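Local coordinates for protein 378aa long hypothetical citrate synthase (Sulfolobus tokodaii, PDB 1VGM) that belongs to the citrate synthase family, with a mostly helical fold that assembles here as two chains, at residues P110-A115 with S201-C206; A192-S197 with A345-Y350; K251-G256 with K307-N312; E294-L299 with T313-G318; Y153-L158 with E169-M174. All coordinates share one frame; numbering follows the deposited sequence.

Contact 1 of 5, residues P110-A115 with S201-C206; sequences PKWNRA and SDMYSC
The indole N-H of W112 reaches out of loop 110-115 to the backbone O of S201, just ahead of helix 203-214, whose N-cap is D202. NE1 sits 3.0 Å from S201 O with an N-H...O angle of 156°. The acceptor lies close to the indole plane, but NE1 stands above the plane of the S201 carbonyl. M203 SD makes an oblique Met-aromatic contact, 5.2 Å from the centroid of the six-membered W112 ring, and the bend at chi3 (-110°) puts the methyl CE 3.5 Å from W112 CZ3. P110 presents CD to the edge of the Y204 ring, 3.6 Å from CD1. The D202 carboxylate caps the helix by accepting from S205 N and also forms a salt bridge to K215 of the second subunit, placing this helix start at the dimer interface. One water joins the segments too: it donates to P110 O at 2.8 Å and accepts from M203 N at 3.0 Å.

Contact 2 of 5, residues A192-S197 with A345-Y350; sequences AALVAS and AHIIEY
I347 and S197 meet at the tight part of this contact, with S197 CB 3.8 Å from I347 CB. The branch methyl CG2 of I347 lies anti to its own carbonyl carbon and reaches the preceding turn of the other helix, where it comes within 3.6 Å of A193 O and also touches A193 CB. L194 comes next. Its CD2 methyl rests 3.7 Å from Y350 CB and equally near H346 O, over the backbone of helix 331-353. These are two buried helices of the mostly helical citrate synthase fold, 188-197 and 331-353, running the same general way with local axes 9.3 Å apart and a crossing angle of -34°. S197 turns its hydroxyl back to its own helix, donating to L194 O at 2.8 Å; chi1 of 75° sets OG between the backbone N and the carbonyl carbon. That leaves OG lying obliquely to the Y350 ring, 3.5 Å from CD2. The looser part is at H346, which starts toward helix 188-197 but carries its imidazole away: L194 CD2 comes no nearer to H346 CB than 4.4 Å. There is no solvent side here, since all the touching residues are buried. The imidazole finds polar partners in D183 and K15, while Y350 sends its hydroxyl to the backbone O of R356.

Contact 3 of 5, residues K251-G256 with K307-N312; sequences KSRLMG and KHIYPN
Two loops meet where G256 and N312 bring their CA atoms to 5.4 Å, the local chain directions differing by 43°. N312 N donates to G256 O at 2.7 Å in a nearly straight bond of 174°. P311 CA adds a C-H...O contact to the same G256 oxygen at 3.4 Å. G256 has a positive phi of 97°, a backbone shape that glycine adopts easily. Across from it, N312 lays its amide group close to the G256 carbonyl, CG 3.1 Å from O, without bonding to it; ND2 instead donates to G258 O. Farther along, R253 and I309 reach each other tip to tip, with NH2 3.3 Å from the methyl CG2. The R253 chain bends at chi2, and its guanidinium also makes a cation-pi contact with F304. I309 itself follows H308, the C-prime residue of the Schellman motif that ends helix 284-304. At the other end of the loop, N312 OD1 accepts from D314 N, a side-chain cap for the turn leading into helix 314-323.

Contact 4 of 5, residues E294-L299 with T313-G318; sequences ERIEKL and TDFYSG
E297 OE1 is gripped by two groups, the phenol of Y316 and the ammonium of K273. Y316 OH donates to it; the modelled 2.5 Å is very short, and its exact length is doubtful. K273 NZ adds a salt bridge while also hydrogen-bonding to the phenol oxygen. A shared positive partner of this kind would be expected to favour the charged form of the carboxylate. OE1 lies at the edge of the Y316 ring, near its plane, but the carboxylate itself is turned 81° from that ring. E297 reaches across because its CG is anti to the backbone N (chi1 179°) and the chain beyond is extended. Y316 OH also lies 3.6 Å from E294 CA, one turn earlier. Beside the polar pair, F315 directs its CZ corner at the helix: I296 CG2 meets the ring edge 3.9 Å from CZ, and E297 CB stands equally far from CE2. Within its own segment F315 places CD2 over one face of the Y316 ring, offset toward the rim. The local axes run 176° apart, almost exactly antiparallel, at 11.7 Å, a wide spacing filled by the two aromatic side chains. Helix 284-304 thus packs against the first turns of helix 314-323, with F272 and K273 of helix 267-280 alongside Y316 and E297, and helix 239-249 touching I296 through A239.

Contact 5 of 5, residues Y153-L158 with E169-M174; sequences YAESFL and EEIKAM
Consecutive helices 153-162 and 168-180 of the citrate synthase fold, joined by a short loop, pack here with their local axes 8.6 Å apart and crossing at 110°. M174 fills the angle. With CG anti to the backbone N (chi1 -173°) and bends at chi2 and chi3, it brings SD to the edge of the F157 ring, 4.0 Å from CE2, in a Met-aromatic contact. Its CB lies 4.0 Å from A154 CB, and L158 crosses it obliquely, CD1 3.9 Å from M174 CB. That same leucine methyl rests on the backbone of the partner helix, 3.6 Å from E170 O. A154, with its small side chain, lets the helices close in: its CB approaches I171 O to 3.7 Å. I171 CD1 lies against the carboxylate end of E155, whose OE2 pairs with K165 in the connecting loop. The touching groups are mostly carbon and sulfur, implying that close fit and burial hold the two helices together, while the salt bridge to K165 probably compensates the buried E155 carboxylate.

Along the chain contact 1 opens first, with contact 5 lying wholly between its two segments; contact 2 then spans the region that holds contacts 3 and 4. Contacts 1 and 2 interlock, their centres 10 Å apart: helices 188-197 and 203-214 are successive, S201 probably bonds to A196 O, and M203 packs on I347. Contacts 3 and 4 form a second pair, again 10 Å apart, joined by packing of L254 on I296 and G256 on F315. Between the pairs, centres are 31 to 39 Å apart; contact 5 has its centre 23 to 30 Å from the other four. One pair lies beside the second subunit; the other, which makes no contact with it, packs helices 284-304 and 314-323.

Contact 1 of 5, residues P110-A115 with S201-C206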
# COMPACT_ATOMS: atom_id res chain seq x y z
N PRO A 110 10.69 9.69 7.23
CA PRO A 110 11.09 10.98 6.66
C PRO A 110 9.91 11.92 6.40
O PRO A 110 8.84 11.48 5.97
CB PRO A 110 11.80 10.60 5.37
CG PRO A 110 11.08 9.34 4.94
CD PRO A 110 10.77 8.61 6.23
N LYS A 111 10.12 13.20 6.66
CA LYS A 111 9.16 14.23 6.28
C LYS A 111 9.32 14.60 4.82
O LYS A 111 10.44 14.60 4.29
CB LYS A 111 9.36 15.49 7.14
CG LYS A 111 9.00 15.32 8.60
CD LYS A 111 9.24 16.62 9.34
CE LYS A 111 9.18 16.45 10.85
NZ LYS A 111 9.40 17.76 11.53
N TRP A 112 8.21 14.93 4.17
CA TRP A 112 8.27 15.56 2.86
C TRP A 112 8.80 16.98 2.96
O TRP A 112 8.40 17.76 3.83
CB TRP A 112 6.88 15.58 2.22
CG TRP A 112 6.36 14.22 1.83
CD1 TRP A 112 5.61 13.38 2.60
CD2 TRP A 112 6.53 13.57 0.56
NE1 TRP A 112 5.28 12.24 1.88
CE2 TRP A 112 5.83 12.34 0.63
CE3 TRP A 112 7.16 13.92 -0.64
CZ2 TRP A 112 5.75 11.46 -0.46
CZ3 TRP A 112 7.09 13.04 -1.73
CH2 TRP A 112 6.39 11.83 -1.63
N ASN A 113 9.70 17.33 2.04
CA ASN A 113 10.38 18.63 2.07
C ASN A 113 11.02 18.82 0.70
O ASN A 113 11.90 18.05 0.31
CB ASN A 113 11.47 18.63 3.16
CG ASN A 113 12.15 19.97 3.30
OD1 ASN A 113 12.48 20.61 2.31
ND2 ASN A 113 12.36 20.39 4.54
N ARG A 114 10.58 19.83 -0.03
CA ARG A 114 11.03 19.95 -1.41
C ARG A 114 12.52 20.27 -1.50
O ARG A 114 13.13 20.14 -2.57
CB ARG A 114 10.20 21.01 -2.14
CG ARG A 114 10.24 22.39 -1.52
CD ARG A 114 9.23 23.31 -2.20
NE ARG A 114 9.55 23.53 -3.61
CZ ARG A 114 10.66 24.12 -4.05
NH1 ARG A 114 10.84 24.30 -5.35
NH2 ARG A 114 11.58 24.53 -3.19
N ALA A 115 13.12 20.68 -0.39
CA ALA A 115 14.57 20.87 -0.36
C ALA A 115 15.34 19.56 -0.21
O ALA A 115 16.53 19.51 -0.50
CB ALA A 115 14.95 21.83 0.78
N SER A 201 1.66 10.32 3.23
CA SER A 201 2.35 9.23 3.90
C SER A 201 3.82 9.22 3.52
O SER A 201 4.16 9.54 2.39
CB SER A 201 1.73 7.88 3.52
OG SER A 201 2.42 6.81 4.15
N ASP A 202 4.69 8.86 4.45
CA ASP A 202 6.13 9.04 4.25
C ASP A 202 6.58 8.25 3.03
O ASP A 202 5.94 7.27 2.64
CB ASP A 202 6.90 8.59 5.49
CG ASP A 202 6.92 7.08 5.66
OD1 ASP A 202 6.00 6.53 6.32
OD2 ASP A 202 7.85 6.45 5.13
N MET A 203 7.69 8.66 2.42
CA MET A 203 8.11 8.11 1.14
C MET A 203 8.27 6.59 1.20
O MET A 203 7.90 5.87 0.26
CB MET A 203 9.43 8.76 0.70
CG MET A 203 9.41 9.29 -0.73
SD MET A 203 10.94 10.09 -1.29
CE MET A 203 10.39 11.80 -1.39
N TYR A 204 8.81 6.09 2.31
CA TYR A 204 9.04 4.65 2.44
C TYR A 204 7.72 3.87 2.46
O TYR A 204 7.62 2.81 1.86
CB TYR A 204 9.82 4.35 3.72
CG TYR A 204 11.29 4.67 3.63
CD1 TYR A 204 11.81 5.81 4.23
CD2 TYR A 204 12.16 3.82 2.94
CE1 TYR A 204 13.17 6.11 4.14
CE2 TYR A 204 13.52 4.12 2.84
CZ TYR A 204 14.01 5.26 3.45
OH TYR A 204 15.35 5.56 3.36
N SER A 205 6.73 4.41 3.16
CA SER A 205 5.41 3.79 3.18
C SER A 205 4.70 3.90 1.82
O SER A 205 3.86 3.06 1.50
CB SER A 205 4.55 4.44 4.26
OG SER A 205 5.14 4.27 5.54
N CYS A 206 5.03 4.91 1.02
CA CYS A 206 4.49 4.99 -0.34
C CYS A 206 5.04 3.86 -1.19
O CYS A 206 4.34 3.32 -2.05
CB CYS A 206 4.83 6.33 -0.99
SG CYS A 206 4.04 7.73 -0.20
O HOH W 1 8.36 11.47 3.20

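Contact 2 of 5, residues A192-S197 with A345-Y350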
# COMPACT_ATOMS: atom_id res chain seq x y z
N ALA A 192 -0.92 2.64 -6.29
CA ALA A 192 -0.98 2.51 -4.84
C ALA A 192 -0.02 3.49 -4.16
O ALA A 192 -0.33 4.06 -3.12
CB ALA A 192 -0.67 1.07 -4.43
N ALA A 193 1.16 3.69 -4.74
CA ALA A 193 2.11 4.66 -4.18
C ALA A 193 1.54 6.09 -4.26
O ALA A 193 1.66 6.87 -3.32
CB ALA A 193 3.44 4.59 -4.92
N LEU A 194 0.94 6.43 -5.39
CA LEU A 194 0.32 7.73 -5.53
C LEU A 194 -0.79 7.93 -4.50
O LEU A 194 -0.90 8.99 -3.88
CB LEU A 194 -0.25 7.89 -6.94
CG LEU A 194 0.84 8.08 -8.00
CD1 LEU A 194 0.25 7.92 -9.40
CD2 LEU A 194 1.48 9.45 -7.81
N VAL A 195 -1.60 6.89 -4.30
CA VAL A 195 -2.70 6.98 -3.36
C VAL A 195 -2.18 7.26 -1.95
O VAL A 195 -2.75 8.07 -1.22
CB VAL A 195 -3.55 5.69 -3.36
CG1 VAL A 195 -4.55 5.71 -2.21
CG2 VAL A 195 -4.27 5.54 -4.68
N ALA A 196 -1.09 6.60 -1.57
CA ALA A 196 -0.45 6.87 -0.28
C ALA A 196 0.18 8.26 -0.23
O ALA A 196 0.12 8.94 0.80
CB ALA A 196 0.60 5.80 0.01
N SER A 197 0.80 8.69 -1.32
CA SER A 197 1.47 9.99 -1.30
C SER A 197 0.42 11.09 -1.19
O SER A 197 0.69 12.17 -0.66
CB SER A 197 2.30 10.20 -2.57
OG SER A 197 1.46 10.49 -3.67
N ALA A 345 9.92 8.99 -8.54
CA ALA A 345 9.77 10.15 -9.42
C ALA A 345 8.31 10.58 -9.51
O ALA A 345 8.00 11.77 -9.52
CB ALA A 345 10.32 9.83 -10.82
N HIS A 346 7.41 9.61 -9.57
CA HIS A 346 5.98 9.91 -9.72
C HIS A 346 5.35 10.52 -8.47
O HIS A 346 4.52 11.42 -8.58
CB HIS A 346 5.20 8.64 -10.10
CG HIS A 346 5.19 8.35 -11.57
ND1 HIS A 346 4.39 9.04 -12.46
CD2 HIS A 346 5.90 7.47 -12.31
CE1 HIS A 346 4.61 8.59 -13.68
NE2 HIS A 346 5.52 7.64 -13.62
N ILE A 347 5.71 10.03 -7.29
CA ILE A 347 5.09 10.56 -6.08
C ILE A 347 5.66 11.93 -5.71
O ILE A 347 4.97 12.75 -5.10
CB ILE A 347 5.24 9.59 -4.86
CG1 ILE A 347 6.71 9.26 -4.61
CG2 ILE A 347 4.44 8.32 -5.10
CD1 ILE A 347 6.95 8.34 -3.41
N ILE A 348 6.90 12.19 -6.10
CA ILE A 348 7.49 13.51 -5.89
C ILE A 348 6.82 14.53 -6.81
O ILE A 348 6.48 15.63 -6.37
CB ILE A 348 9.02 13.49 -6.17
CG1 ILE A 348 9.74 12.69 -5.09
CG2 ILE A 348 9.58 14.91 -6.17
CD1 ILE A 348 11.23 12.58 -5.29
N GLU A 349 6.61 14.15 -8.07
CA GLU A 349 5.81 14.98 -8.98
C GLU A 349 4.46 15.26 -8.37
O GLU A 349 4.02 16.41 -8.31
CB GLU A 349 5.62 14.27 -10.32
CG GLU A 349 6.64 14.64 -11.38
CD GLU A 349 6.33 14.03 -12.73
OE1 GLU A 349 6.84 14.56 -13.74
OE2 GLU A 349 5.58 13.03 -12.79
N TYR A 350 3.78 14.21 -7.92
CA TYR A 350 2.44 14.34 -7.38
C TYR A 350 2.43 15.28 -6.17
O TYR A 350 1.63 16.22 -6.12
CB TYR A 350 1.87 12.99 -6.96
CG TYR A 350 0.38 13.04 -6.71
CD1 TYR A 350 -0.52 13.09 -7.78
CD2 TYR A 350 -0.15 13.06 -5.42
CE1 TYR A 350 -1.90 13.15 -7.58
CE2 TYR A 350 -1.53 13.12 -5.20
CZ TYR A 350 -2.40 13.17 -6.29
OH TYR A 350 -3.76 13.25 -6.10

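Contact 3 of 5, residues K251-G256 with K307-N312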
# COMPACT_ATOMS: atom_id res chain seq x y z
N LYS A 251 -4.90 -23.24 -26.70
CA LYS A 251 -5.37 -21.85 -26.72
C LYS A 251 -4.96 -21.07 -25.47
O LYS A 251 -5.59 -20.07 -25.11
CB LYS A 251 -6.89 -21.82 -26.90
CG LYS A 251 -7.38 -22.56 -28.14
CD LYS A 251 -8.73 -22.06 -28.63
CE LYS A 251 -9.88 -22.70 -27.87
NZ LYS A 251 -11.21 -22.21 -28.33
N SER A 252 -3.90 -21.53 -24.82
CA SER A 252 -3.29 -20.83 -23.69
C SER A 252 -2.58 -19.55 -24.17
O SER A 252 -2.21 -19.44 -25.34
CB SER A 252 -2.31 -21.78 -22.99
OG SER A 252 -1.64 -21.15 -21.91
N ARG A 253 -2.39 -18.59 -23.27
CA ARG A 253 -1.72 -17.35 -23.64
C ARG A 253 -0.21 -17.54 -23.67
O ARG A 253 0.37 -18.18 -22.79
CB ARG A 253 -2.07 -16.22 -22.66
CG ARG A 253 -2.14 -14.83 -23.30
CD ARG A 253 -0.76 -14.29 -23.68
NE ARG A 253 -0.81 -13.30 -24.76
CZ ARG A 253 -1.00 -13.58 -26.04
NH1 ARG A 253 -1.18 -14.84 -26.43
NH2 ARG A 253 -1.00 -12.61 -26.94
N LEU A 254 0.43 -17.01 -24.71
CA LEU A 254 1.88 -16.98 -24.80
C LEU A 254 2.41 -15.84 -23.92
O LEU A 254 2.22 -14.67 -24.24
CB LEU A 254 2.32 -16.77 -26.26
CG LEU A 254 3.82 -16.69 -26.54
CD1 LEU A 254 4.53 -17.96 -26.06
CD2 LEU A 254 4.04 -16.49 -28.04
N MET A 255 3.05 -16.20 -22.81
CA MET A 255 3.51 -15.23 -21.83
C MET A 255 4.73 -14.47 -22.36
O MET A 255 5.66 -15.08 -22.89
CB MET A 255 3.89 -15.94 -20.53
CG MET A 255 2.99 -15.65 -19.35
SD MET A 255 1.24 -15.94 -19.68
CE MET A 255 0.66 -14.28 -19.92
N GLY A 256 4.73 -13.15 -22.22
CA GLY A 256 5.81 -12.36 -22.76
C GLY A 256 5.48 -11.78 -24.12
O GLY A 256 6.28 -11.03 -24.70
N LYS A 307 -2.06 -9.74 -35.66
CA LYS A 307 -2.93 -9.06 -34.71
C LYS A 307 -2.15 -8.05 -33.86
O LYS A 307 -2.59 -7.68 -32.77
CB LYS A 307 -3.61 -10.08 -33.79
CG LYS A 307 -4.86 -10.72 -34.39
CD LYS A 307 -4.53 -11.51 -35.65
CE LYS A 307 -5.72 -12.34 -36.10
NZ LYS A 307 -6.17 -13.29 -35.04
N HIS A 308 -1.01 -7.60 -34.37
CA HIS A 308 -0.21 -6.59 -33.68
C HIS A 308 0.13 -7.03 -32.26
O HIS A 308 0.12 -6.23 -31.32
CB HIS A 308 -0.96 -5.25 -33.64
CG HIS A 308 -0.96 -4.53 -34.95
ND1 HIS A 308 -1.58 -5.03 -36.07
CD2 HIS A 308 -0.37 -3.37 -35.33
CE1 HIS A 308 -1.37 -4.21 -37.09
NE2 HIS A 308 -0.64 -3.20 -36.67
N ILE A 309 0.43 -8.32 -32.11
CA ILE A 309 0.86 -8.87 -30.84
C ILE A 309 2.30 -9.34 -30.98
O ILE A 309 2.61 -10.16 -31.85
CB ILE A 309 -0.07 -10.05 -30.44
CG1 ILE A 309 -1.43 -9.50 -30.00
CG2 ILE A 309 0.56 -10.86 -29.31
CD1 ILE A 309 -2.55 -10.53 -29.94
N TYR A 310 3.17 -8.79 -30.15
CA TYR A 310 4.61 -8.98 -30.31
C TYR A 310 5.28 -9.25 -28.96
O TYR A 310 4.64 -9.11 -27.92
CB TYR A 310 5.24 -7.74 -30.96
CG TYR A 310 4.96 -7.62 -32.44
CD1 TYR A 310 3.83 -6.96 -32.90
CD2 TYR A 310 5.82 -8.19 -33.38
CE1 TYR A 310 3.55 -6.86 -34.26
CE2 TYR A 310 5.56 -8.10 -34.75
CZ TYR A 310 4.42 -7.43 -35.17
OH TYR A 310 4.12 -7.33 -36.51
N PRO A 311 6.57 -9.64 -28.97
CA PRO A 311 7.32 -9.78 -27.73
C PRO A 311 7.25 -8.49 -26.92
O PRO A 311 7.48 -7.41 -27.45
CB PRO A 311 8.75 -10.07 -28.20
CG PRO A 311 8.59 -10.62 -29.59
CD PRO A 311 7.42 -9.87 -30.16
N ASN A 312 6.93 -8.60 -25.64
CA ASN A 312 7.01 -7.46 -24.74
C ASN A 312 8.22 -7.60 -23.81
O ASN A 312 9.05 -8.49 -23.99
CB ASN A 312 5.73 -7.34 -23.92
CG ASN A 312 5.50 -8.54 -23.01
OD1 ASN A 312 6.44 -9.04 -22.38
ND2 ASN A 312 4.26 -9.00 -22.93

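Contact 4 of 5, residues E294-L299 with T313-G318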
# COMPACT_ATOMS: atom_id res chain seq x y z
N GLU A 294 14.20 -17.78 -28.76
CA GLU A 294 14.25 -17.35 -30.16
C GLU A 294 13.22 -18.06 -31.03
O GLU A 294 12.54 -17.43 -31.84
CB GLU A 294 15.61 -17.65 -30.78
CG GLU A 294 16.74 -16.74 -30.36
CD GLU A 294 17.96 -16.96 -31.22
OE1 GLU A 294 18.19 -16.16 -32.15
OE2 GLU A 294 18.69 -17.95 -30.97
N ARG A 295 13.13 -19.38 -30.88
CA ARG A 295 12.25 -20.16 -31.72
C ARG A 295 10.82 -19.84 -31.36
O ARG A 295 9.96 -19.72 -32.23
CB ARG A 295 12.51 -21.66 -31.53
CG ARG A 295 11.60 -22.57 -32.37
CD ARG A 295 11.71 -22.26 -33.86
NE ARG A 295 10.90 -23.16 -34.68
CZ ARG A 295 10.73 -23.02 -36.00
NH1 ARG A 295 11.33 -22.04 -36.66
NH2 ARG A 295 9.96 -23.88 -36.66
N ILE A 296 10.55 -19.71 -30.07
CA ILE A 296 9.21 -19.38 -29.62
C ILE A 296 8.82 -17.99 -30.11
O ILE A 296 7.67 -17.75 -30.48
CB ILE A 296 9.12 -19.40 -28.07
CG1 ILE A 296 9.33 -20.83 -27.55
CG2 ILE A 296 7.76 -18.86 -27.63
CD1 ILE A 296 8.33 -21.83 -28.09
N GLU A 297 9.78 -17.08 -30.13
CA GLU A 297 9.53 -15.73 -30.62
C GLU A 297 9.11 -15.77 -32.09
O GLU A 297 8.15 -15.11 -32.48
CB GLU A 297 10.77 -14.85 -30.47
CG GLU A 297 10.56 -13.43 -30.99
CD GLU A 297 11.86 -12.69 -31.22
OE1 GLU A 297 12.87 -13.06 -30.59
OE2 GLU A 297 11.87 -11.73 -32.01
N LYS A 298 9.82 -16.56 -32.89
CA LYS A 298 9.47 -16.72 -34.31
C LYS A 298 8.06 -17.29 -34.51
O LYS A 298 7.25 -16.72 -35.25
CB LYS A 298 10.49 -17.62 -35.01
CG LYS A 298 10.34 -17.66 -36.52
CD LYS A 298 10.41 -16.26 -37.13
CE LYS A 298 11.74 -15.56 -36.83
NZ LYS A 298 12.71 -15.65 -37.96
N LEU A 299 7.76 -18.41 -33.87
CA LEU A 299 6.42 -18.99 -33.95
C LEU A 299 5.39 -17.98 -33.46
O LEU A 299 4.33 -17.81 -34.07
CB LEU A 299 6.35 -20.27 -33.13
CG LEU A 299 7.37 -21.33 -33.55
CD1 LEU A 299 7.39 -22.47 -32.54
CD2 LEU A 299 7.03 -21.84 -34.96
N THR A 313 8.30 -6.71 -22.83
CA THR A 313 9.53 -6.49 -22.09
C THR A 313 9.87 -7.69 -21.21
O THR A 313 11.02 -7.86 -20.81
CB THR A 313 9.44 -5.22 -21.20
OG1 THR A 313 10.69 -5.01 -20.55
CG2 THR A 313 8.36 -5.36 -20.14
N ASP A 314 8.87 -8.52 -20.91
CA ASP A 314 9.03 -9.63 -19.97
C ASP A 314 9.48 -10.92 -20.66
O ASP A 314 9.79 -11.90 -20.00
CB ASP A 314 7.71 -9.89 -19.22
CG ASP A 314 7.14 -8.63 -18.58
OD1 ASP A 314 7.91 -7.92 -17.89
OD2 ASP A 314 5.93 -8.34 -18.77
N PHE A 315 9.50 -10.92 -21.99
CA PHE A 315 9.83 -12.13 -22.74
C PHE A 315 11.28 -12.56 -22.57
O PHE A 315 11.56 -13.74 -22.45
CB PHE A 315 9.54 -11.95 -24.23
CG PHE A 315 9.59 -13.22 -25.02
CD1 PHE A 315 8.52 -14.12 -25.00
CD2 PHE A 315 10.71 -13.54 -25.78
CE1 PHE A 315 8.55 -15.30 -25.75
CE2 PHE A 315 10.76 -14.72 -26.53
CZ PHE A 315 9.68 -15.60 -26.51
N TYR A 316 12.20 -11.59 -22.59
CA TYR A 316 13.63 -11.90 -22.55
C TYR A 316 14.29 -11.48 -21.25
O TYR A 316 15.46 -11.78 -21.04
CB TYR A 316 14.37 -11.21 -23.71
CG TYR A 316 14.29 -11.97 -25.02
CD1 TYR A 316 13.57 -11.47 -26.10
CD2 TYR A 316 14.92 -13.21 -25.17
CE1 TYR A 316 13.46 -12.17 -27.29
CE2 TYR A 316 14.81 -13.93 -26.37
CZ TYR A 316 14.08 -13.40 -27.43
OH TYR A 316 13.95 -14.11 -28.60
N SER A 317 13.55 -10.80 -20.37
CA SER A 317 14.18 -10.18 -19.20
C SER A 317 14.69 -11.26 -18.24
O SER A 317 15.80 -11.15 -17.70
CB SER A 317 13.18 -9.26 -18.48
OG SER A 317 12.01 -9.96 -18.08
N GLY A 318 13.89 -12.30 -18.05
CA GLY A 318 14.25 -13.34 -17.11
C GLY A 318 15.48 -14.13 -17.52
O GLY A 318 16.24 -14.58 -16.66

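Contact 5 of 5, residues Y153-L158 with E169-M174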
# COMPACT_ATOMS: atom_id res chain seq x y z
N TYR A 153 26.52 1.62 -9.11
CA TYR A 153 25.42 1.08 -8.32
C TYR A 153 25.21 -0.39 -8.68
O TYR A 153 25.11 -1.25 -7.79
CB TYR A 153 24.15 1.89 -8.61
CG TYR A 153 22.90 1.41 -7.88
CD1 TYR A 153 22.01 0.52 -8.49
CD2 TYR A 153 22.58 1.89 -6.61
CE1 TYR A 153 20.83 0.13 -7.86
CE2 TYR A 153 21.40 1.50 -5.97
CZ TYR A 153 20.54 0.63 -6.60
OH TYR A 153 19.36 0.28 -5.99
N ALA A 154 25.17 -0.68 -9.97
CA ALA A 154 24.97 -2.06 -10.43
C ALA A 154 26.06 -2.99 -9.88
O ALA A 154 25.80 -4.13 -9.52
CB ALA A 154 24.96 -2.12 -11.96
N GLU A 155 27.30 -2.50 -9.83
CA GLU A 155 28.38 -3.33 -9.33
C GLU A 155 28.18 -3.57 -7.84
O GLU A 155 28.24 -4.70 -7.37
CB GLU A 155 29.75 -2.69 -9.57
CG GLU A 155 30.88 -3.52 -9.00
CD GLU A 155 32.26 -2.99 -9.35
OE1 GLU A 155 32.35 -2.03 -10.15
OE2 GLU A 155 33.25 -3.53 -8.82
N SER A 156 27.94 -2.49 -7.10
CA SER A 156 27.73 -2.61 -5.66
C SER A 156 26.60 -3.58 -5.31
O SER A 156 26.72 -4.35 -4.36
CB SER A 156 27.44 -1.24 -5.06
OG SER A 156 28.61 -0.44 -5.07
N PHE A 157 25.52 -3.54 -6.08
CA PHE A 157 24.40 -4.44 -5.83
C PHE A 157 24.84 -5.88 -6.11
O PHE A 157 24.61 -6.78 -5.30
CB PHE A 157 23.19 -4.07 -6.70
CG PHE A 157 22.09 -5.09 -6.67
CD1 PHE A 157 21.44 -5.40 -5.47
CD2 PHE A 157 21.72 -5.77 -7.82
CE1 PHE A 157 20.43 -6.36 -5.43
CE2 PHE A 157 20.70 -6.73 -7.80
CZ PHE A 157 20.06 -7.03 -6.60
N LEU A 158 25.47 -6.10 -7.26
CA LEU A 158 25.84 -7.44 -7.68
C LEU A 158 26.85 -8.07 -6.73
O LEU A 158 26.78 -9.26 -6.44
CB LEU A 158 26.43 -7.43 -9.10
CG LEU A 158 25.42 -7.16 -10.23
CD1 LEU A 158 26.15 -7.16 -11.56
CD2 LEU A 158 24.32 -8.20 -10.21
N GLU A 169 30.65 -7.47 -18.08
CA GLU A 169 29.43 -7.76 -18.83
C GLU A 169 28.24 -7.88 -17.88
O GLU A 169 27.12 -7.46 -18.20
CB GLU A 169 29.57 -9.08 -19.61
CG GLU A 169 30.84 -9.21 -20.42
CD GLU A 169 31.98 -9.84 -19.63
OE1 GLU A 169 32.74 -9.10 -18.96
OE2 GLU A 169 32.11 -11.09 -19.68
N GLU A 170 28.48 -8.45 -16.71
CA GLU A 170 27.43 -8.56 -15.71
C GLU A 170 26.99 -7.18 -15.22
O GLU A 170 25.80 -6.89 -15.15
CB GLU A 170 27.91 -9.43 -14.54
CG GLU A 170 27.75 -10.92 -14.82
CD GLU A 170 28.57 -11.79 -13.89
OE1 GLU A 170 29.15 -11.26 -12.91
OE2 GLU A 170 28.64 -13.01 -14.15
N ILE A 171 27.96 -6.33 -14.91
CA ILE A 171 27.66 -4.97 -14.48
C ILE A 171 26.85 -4.22 -15.53
O ILE A 171 25.86 -3.55 -15.20
CB ILE A 171 28.96 -4.18 -14.20
CG1 ILE A 171 29.78 -4.91 -13.12
CG2 ILE A 171 28.63 -2.78 -13.74
CD1 ILE A 171 31.24 -4.46 -13.03
N LYS A 172 27.26 -4.32 -16.79
CA LYS A 172 26.58 -3.62 -17.88
C LYS A 172 25.14 -4.13 -18.07
O LYS A 172 24.22 -3.34 -18.31
CB LYS A 172 27.36 -3.78 -19.19
CG LYS A 172 28.56 -2.84 -19.33
CD LYS A 172 29.40 -3.17 -20.57
CE LYS A 172 30.22 -4.44 -20.36
NZ LYS A 172 31.14 -4.74 -21.50
N ALA A 173 24.94 -5.44 -17.95
CA ALA A 173 23.61 -6.04 -18.12
C ALA A 173 22.67 -5.64 -16.98
O ALA A 173 21.47 -5.45 -17.20
CB ALA A 173 23.72 -7.57 -18.19
N MET A 174 23.21 -5.52 -15.78
CA MET A 174 22.41 -5.13 -14.61
C MET A 174 22.03 -3.65 -14.70
O MET A 174 20.89 -3.27 -14.42
CB MET A 174 23.21 -5.40 -13.33
CG MET A 174 22.41 -5.19 -12.04
SD MET A 174 21.10 -6.41 -11.79
CE MET A 174 19.65 -5.34 -11.60